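RagB/SusD domain protein (Flavobacterium johnsoniae, PDB 5J5U) probably binds chitin or chitin fragments, as a SusD-like protein of a chitin-utilization locus. Local coordinates at residues Asp258-Leu263 with Thr410-Ser415. Residues are numbered along the deposited sequence; the frame is centred on the assembly and turned at random.
Sequences DHFSSL and TYLFNS
The tight turn between helices 399-410 and 415-425 presents Leu412 and Phe413, its two central residues, to the ring of Phe260 on the short strand 259-260. It is a type II beta turn, closed by the hydrogen bond from Asn414 N to Tyr411 O, 2.9 Å. Phe260 touches the turn with the CE1-CZ edge of its ring: CE1 lies 3.9 Å from Leu412 CD2 and 4.1 Å from Phe413 CE1, and Phe260 CZ lies 4.1 Å from Phe413 CZ. Phe413 CE1 arrives at the edge of the Phe260 ring, near its plane; the ring planes are inclined by about 50°, neither a parallel stack nor a T-shaped pair. Leucine suits the corner because its branched end serves both rings: CG sits over the centre of one face of Phe413, 3.9 Å above the plane, and CD2, with CG anti to the backbone N (chi1 -167°), meets Phe260. Phenylalanine suits this buried place because the ring rims meet carbon to carbon, with no polar group to satisfy. Leu279 of helix 276-279 touches all three, Tyr49 of the antiparallel partner strand 49-50 packs on both phenylalanines, and Asn38 of helix 31-45 binds the turn's backbone at Phe413 O and Ser415 N.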
ATOM      1  N   ASP A 258      13.870 -13.448   0.501  1.00 15.01           N
ATOM      2  CA  ASP A 258      13.199 -12.504   1.390  1.00 14.71           C
ATOM      3  C   ASP A 258      12.518 -13.227   2.544  1.00 14.50           C
ATOM      4  O   ASP A 258      11.908 -14.275   2.344  1.00 12.73           O
ATOM      5  CB  ASP A 258      12.159 -11.663   0.640  1.00 11.79           C
ATOM      6  CG  ASP A 258      12.783 -10.710  -0.378  1.00 18.92           C
ATOM      7  OD1 ASP A 258      13.508  -9.763   0.033  1.00 14.92           O
ATOM      8  OD2 ASP A 258      12.521 -10.901  -1.596  1.00 16.71           O
ATOM      9  N   HIS A 259      12.638 -12.652   3.745  1.00 16.00           N
ATOM     10  CA  HIS A 259      11.919 -13.099   4.944  1.00 11.91           C
ATOM     11  C   HIS A 259      11.110 -11.950   5.490  1.00 15.82           C
ATOM     12  O   HIS A 259      11.369 -10.793   5.151  1.00 14.38           O
ATOM     13  CB  HIS A 259      12.862 -13.576   6.046  1.00 11.38           C
ATOM     14  CG  HIS A 259      13.862 -14.603   5.614  1.00 15.13           C
ATOM     15  ND1 HIS A 259      13.847 -15.899   6.089  1.00 14.68           N
ATOM     16  CD2 HIS A 259      14.916 -14.524   4.767  1.00 14.94           C
ATOM     17  CE1 HIS A 259      14.856 -16.571   5.560  1.00 15.16           C
ATOM     18  NE2 HIS A 259      15.515 -15.762   4.749  1.00 16.13           N
ATOM     19  N   PHE A 260      10.152 -12.254   6.357  1.00 11.80           N
ATOM     20  CA  PHE A 260       9.467 -11.208   7.106  1.00 14.37           C
ATOM     21  C   PHE A 260      10.410 -10.660   8.164  1.00 14.01           C
ATOM     22  O   PHE A 260      11.336 -11.346   8.612  1.00 16.07           O
ATOM     23  CB  PHE A 260       8.161 -11.730   7.738  1.00 14.96           C
ATOM     24  CG  PHE A 260       7.145 -12.175   6.721  1.00 16.48           C
ATOM     25  CD1 PHE A 260       6.770 -11.331   5.690  1.00 14.24           C
ATOM     26  CD2 PHE A 260       6.561 -13.433   6.793  1.00 16.43           C
ATOM     27  CE1 PHE A 260       5.846 -11.719   4.743  1.00 11.31           C
ATOM     28  CE2 PHE A 260       5.620 -13.827   5.847  1.00 14.23           C
ATOM     29  CZ  PHE A 260       5.264 -12.966   4.819  1.00 13.96           C
ATOM     30  N   SER A 261      10.225  -9.407   8.539  1.00 14.76           N
ATOM     31  CA  SER A 261      11.140  -8.816   9.505  1.00 18.52           C
ATOM     32  C   SER A 261      10.876  -9.340  10.920  1.00 16.52           C
ATOM     33  O   SER A 261       9.774  -9.794  11.225  1.00 15.10           O
ATOM     34  CB  SER A 261      11.025  -7.299   9.470  1.00 16.32           C
ATOM     35  OG  SER A 261       9.839  -6.873  10.112  1.00 21.72           O
ATOM     36  N   SER A 262      11.881  -9.268  11.784  1.00 16.62           N
ATOM     37  CA  SER A 262      11.700  -9.659  13.181  1.00 16.92           C
ATOM     38  C   SER A 262      10.589  -8.837  13.854  1.00 18.10           C
ATOM     39  O   SER A 262       9.878  -9.330  14.716  1.00 16.96           O
ATOM     40  CB  SER A 262      13.020  -9.521  13.954  1.00 16.84           C
ATOM     41  OG  SER A 262      13.522  -8.188  13.909  1.00 17.13           O
ATOM     42  N   LEU A 263      10.438  -7.577  13.460  1.00 19.07           N
ATOM     43  CA  LEU A 263       9.387  -6.734  14.025  1.00 15.09           C
ATOM     44  C   LEU A 263       7.981  -7.342  13.783  1.00 18.37           C
ATOM     45  O   LEU A 263       7.159  -7.471  14.712  1.00 21.67           O
ATOM     46  CB  LEU A 263       9.484  -5.325  13.437  1.00 10.57           C
ATOM     47  CG  LEU A 263       8.513  -4.267  13.969  1.00 16.16           C
ATOM     48  CD1 LEU A 263       8.794  -3.917  15.438  1.00 14.40           C
ATOM     49  CD2 LEU A 263       8.547  -3.021  13.074  1.00 11.80           C
ATOM     50  N   THR A 410      -2.260  -5.162   7.764  1.00 16.27           N
ATOM     51  CA  THR A 410      -3.225  -5.244   6.679  1.00 15.02           C
ATOM     52  C   THR A 410      -2.610  -4.843   5.332  1.00 17.64           C
ATOM     53  O   THR A 410      -2.947  -5.435   4.296  1.00 19.94           O
ATOM     54  CB  THR A 410      -4.456  -4.364   7.016  1.00 16.67           C
ATOM     55  OG1 THR A 410      -5.235  -5.038   8.015  1.00 24.89           O
ATOM     56  CG2 THR A 410      -5.330  -4.117   5.809  1.00 19.10           C
ATOM     57  N   TYR A 411      -1.678  -3.883   5.358  1.00 11.89           N
ATOM     58  CA  TYR A 411      -1.014  -3.403   4.149  1.00 11.91           C
ATOM     59  C   TYR A 411       0.176  -4.229   3.733  1.00 13.92           C
ATOM     60  O   TYR A 411       0.956  -3.797   2.881  1.00 13.03           O
ATOM     61  CB  TYR A 411      -0.541  -1.966   4.328  1.00 13.65           C
ATOM     62  CG  TYR A 411      -1.635  -0.928   4.307  1.00 13.96           C
ATOM     63  CD1 TYR A 411      -2.661  -0.972   3.365  1.00 16.88           C
ATOM     64  CD2 TYR A 411      -1.656   0.076   5.247  1.00 13.30           C
ATOM     65  CE1 TYR A 411      -3.674  -0.018   3.359  1.00 16.67           C
ATOM     66  CE2 TYR A 411      -2.642   1.040   5.243  1.00 17.98           C
ATOM     67  CZ  TYR A 411      -3.651   0.991   4.309  1.00 20.56           C
ATOM     68  OH  TYR A 411      -4.628   1.968   4.338  1.00 19.09           O
ATOM     69  N   LEU A 412       0.343  -5.404   4.331  1.00 17.83           N
ATOM     70  CA  LEU A 412       1.413  -6.304   3.908  1.00 15.10           C
ATOM     71  C   LEU A 412       1.206  -6.677   2.441  1.00 15.59           C
ATOM     72  O   LEU A 412       0.065  -6.835   2.015  1.00 16.17           O
ATOM     73  CB  LEU A 412       1.454  -7.545   4.797  1.00 16.50           C
ATOM     74  CG  LEU A 412       2.698  -8.416   4.668  1.00 12.91           C
ATOM     75  CD1 LEU A 412       3.908  -7.601   5.050  1.00 10.61           C
ATOM     76  CD2 LEU A 412       2.571  -9.700   5.551  1.00 13.38           C
ATOM     77  N   PHE A 413       2.299  -6.757   1.676  1.00 13.24           N
ATOM     78  CA  PHE A 413       2.272  -6.937   0.217  1.00 15.44           C
ATOM     79  C   PHE A 413       1.758  -5.703  -0.545  1.00 18.40           C
ATOM     80  O   PHE A 413       1.803  -5.675  -1.776  1.00 17.49           O
ATOM     81  CB  PHE A 413       1.440  -8.169  -0.176  1.00 15.45           C
ATOM     82  CG  PHE A 413       1.797  -9.400   0.604  1.00 17.28           C
ATOM     83  CD1 PHE A 413       3.118  -9.775   0.757  1.00 16.29           C
ATOM     84  CD2 PHE A 413       0.811 -10.151   1.239  1.00 20.38           C
ATOM     85  CE1 PHE A 413       3.455 -10.894   1.498  1.00 15.77           C
ATOM     86  CE2 PHE A 413       1.139 -11.269   1.975  1.00 18.38           C
ATOM     87  CZ  PHE A 413       2.457 -11.649   2.100  1.00 16.84           C
ATOM     88  N   ASN A 414       1.301  -4.687   0.187  1.00 17.20           N
ATOM     89  CA  ASN A 414       1.011  -3.365  -0.377  1.00 21.01           C
ATOM     90  C   ASN A 414       1.784  -2.323   0.429  1.00 16.03           C
ATOM     91  O   ASN A 414       1.201  -1.493   1.126  1.00  8.16           O
ATOM     92  CB  ASN A 414      -0.490  -3.037  -0.362  1.00 16.79           C
ATOM     93  CG  ASN A 414      -0.841  -1.905  -1.321  1.00 22.59           C
ATOM     94  OD1 ASN A 414       0.046  -1.202  -1.824  1.00 15.39           O
ATOM     95  ND2 ASN A 414      -2.128  -1.696  -1.548  1.00 21.77           N
ATOM     96  N   SER A 415       3.106  -2.418   0.351  1.00 14.62           N
ATOM     97  CA  SER A 415       3.977  -1.690   1.249  1.00 15.13           C
ATOM     98  C   SER A 415       3.980  -0.186   1.021  1.00 13.79           C
ATOM     99  O   SER A 415       4.352   0.556   1.931  1.00 12.91           O
ATOM    100  CB  SER A 415       5.410  -2.223   1.157  1.00 13.80           C
ATOM    101  OG  SER A 415       5.467  -3.548   1.640  1.00 15.09           O
TER